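Local coordinates for protein polysialic acid O-acetyltransferase (Escherichia coli, PDB 3JQY) that catalyses the O-acetylation of capsular polysialic acid with acetyl-CoA as donor, showing high specificity for long sialic acid polymers, at residues D132-R137 with W220-K225. Numbering follows the deposited sequence.
Sequences DCMIAR and WARTDK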
# COMPACT_ATOMS: atom_id res chain seq x y z
N ASP B 132 7.70 24.30 -5.78
CA ASP B 132 8.89 23.64 -5.25
C ASP B 132 8.61 22.43 -4.37
O ASP B 132 9.40 22.13 -3.46
CB ASP B 132 9.76 24.64 -4.49
CG ASP B 132 10.24 25.78 -5.36
OD1 ASP B 132 10.85 25.50 -6.42
OD2 ASP B 132 10.01 26.95 -4.98
N CYS B 133 7.52 21.73 -4.63
CA CYS B 133 7.24 20.50 -3.89
C CYS B 133 7.89 19.28 -4.54
O CYS B 133 8.15 19.25 -5.75
CB CYS B 133 5.74 20.27 -3.72
SG CYS B 133 4.94 21.43 -2.59
N MET B 134 8.16 18.27 -3.71
CA MET B 134 8.65 16.98 -4.19
C MET B 134 7.62 15.94 -3.78
O MET B 134 7.54 15.56 -2.61
CB MET B 134 10.02 16.66 -3.59
CG MET B 134 10.62 15.34 -4.09
SD MET B 134 12.37 15.17 -3.66
CE MET B 134 12.27 15.00 -1.88
N ILE B 135 6.82 15.50 -4.74
CA ILE B 135 5.79 14.50 -4.50
C ILE B 135 6.27 13.17 -5.07
O ILE B 135 6.47 13.04 -6.28
CB ILE B 135 4.46 14.90 -5.17
CG1 ILE B 135 4.06 16.34 -4.81
CG2 ILE B 135 3.36 13.90 -4.83
CD1 ILE B 135 4.05 16.63 -3.32
N ALA B 136 6.46 12.18 -4.20
CA ALA B 136 6.99 10.88 -4.63
C ALA B 136 5.92 10.07 -5.36
O ALA B 136 4.81 10.55 -5.60
CB ALA B 136 7.52 10.11 -3.43
N ARG B 137 6.26 8.83 -5.69
CA ARG B 137 5.34 7.96 -6.42
C ARG B 137 4.18 7.52 -5.54
O ARG B 137 4.30 7.46 -4.31
CB ARG B 137 6.08 6.74 -6.97
CG ARG B 137 7.11 7.10 -8.02
CD ARG B 137 7.60 5.88 -8.78
NE ARG B 137 8.41 6.27 -9.94
CZ ARG B 137 8.61 5.51 -11.01
NH1 ARG B 137 8.06 4.31 -11.09
NH2 ARG B 137 9.36 5.96 -12.01
N TRP B 220 13.60 20.04 4.80
CA TRP B 220 14.24 19.05 3.93
C TRP B 220 14.93 19.72 2.75
O TRP B 220 14.71 20.90 2.49
CB TRP B 220 13.18 18.07 3.40
CG TRP B 220 12.15 18.79 2.57
CD1 TRP B 220 11.09 19.51 3.04
CD2 TRP B 220 12.12 18.90 1.14
NE1 TRP B 220 10.38 20.05 1.98
CE2 TRP B 220 10.99 19.69 0.81
CE3 TRP B 220 12.91 18.38 0.11
CZ2 TRP B 220 10.65 19.98 -0.52
CZ3 TRP B 220 12.57 18.68 -1.21
CH2 TRP B 220 11.45 19.47 -1.51
N ALA B 221 15.75 18.96 2.04
CA ALA B 221 16.32 19.43 0.78
C ALA B 221 16.37 18.29 -0.23
O ALA B 221 16.35 17.11 0.14
CB ALA B 221 17.72 20.01 1.00
N ARG B 222 16.46 18.64 -1.51
CA ARG B 222 16.43 17.64 -2.57
C ARG B 222 17.79 16.95 -2.73
O ARG B 222 17.85 15.73 -2.90
CB ARG B 222 15.99 18.29 -3.88
CG ARG B 222 15.39 17.33 -4.89
CD ARG B 222 14.86 18.08 -6.11
NE ARG B 222 13.57 18.73 -5.88
CZ ARG B 222 12.41 18.22 -6.29
NH1 ARG B 222 11.27 18.87 -6.06
NH2 ARG B 222 12.39 17.06 -6.93
N THR B 223 18.87 17.71 -2.67
CA THR B 223 20.22 17.17 -2.85
C THR B 223 20.65 16.23 -1.73
O THR B 223 20.60 16.60 -0.55
CB THR B 223 21.29 18.27 -2.93
OG1 THR B 223 20.72 19.47 -3.46
CG2 THR B 223 22.46 17.82 -3.79
N ASP B 224 21.13 15.04 -2.08
CA ASP B 224 21.61 14.11 -1.07
C ASP B 224 22.99 14.51 -0.58
O ASP B 224 23.50 13.96 0.40
CB ASP B 224 21.63 12.68 -1.62
CG ASP B 224 22.70 12.48 -2.68
OD1 ASP B 224 23.44 11.48 -2.59
OD2 ASP B 224 22.80 13.33 -3.59
N LYS B 225 23.60 15.48 -1.25
CA LYS B 225 24.95 15.93 -0.92
C LYS B 225 24.97 16.91 0.25
O LYS B 225 25.97 17.03 0.95
CB LYS B 225 25.60 16.57 -2.15
CG LYS B 225 25.76 15.64 -3.34
CD LYS B 225 26.73 14.50 -3.02
CE LYS B 225 28.12 15.04 -2.68
NZ LYS B 225 29.05 13.96 -2.26
O HOH W 1 11.92 21.58 -4.75
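Met-134 reaches out from a rung of the left-handed beta-helix and packs against both Trp-220 and Arg-222 of the loop that follows strand 218-220, joining the hexapeptide-repeat domain to the C-terminal part of the chain. Its CG stands anti to the backbone N (chi1 -178°), and the chain bends only at its last torsion (chi3 68°), which carries CE toward the indole. There CE lies obliquely against the six-membered ring, 3.8 Å from Trp-220 CZ3, while SD sits 5.3 Å from the ring centroid in a Met-aromatic contact. The same indole turns its edge to the backbone: Asp-132 O lies near the ring plane, 3.9 Å from Trp-220 CZ2.

On an adjoining flank of Met-134, the guanidinium of Arg-222 presents one face to the thioether. SD stands 3.8 Å above that plane, displaced toward its rim, and CB covers NH1 on the same face. In its own plane the guanidinium meets Cys-133 O, to which NH1 gives a weak, strongly bent hydrogen bond (126° at the hydrogen). NH2 is hydrogen-bonded to Thr-113 OG1 on the neighbouring rung. An alanine in place of Arg-222 would probably leave this flank of the Met-134 thioether without its flat cover and deprive Thr-113 and the bridging water of a donor.

Tyr-169 stacks on Trp-220, and His-147 of a second subunit packs on Met-134. Because His-147 belongs to a predicted acetyl-CoA site and also bonds to Arg-222 O, the contact lies at a subunit interface probably close to the cofactor pocket. The water between the segments donates to Asp-132 O at 2.9 Å and accepts from Arg-222 NH1 at 3.1 Å.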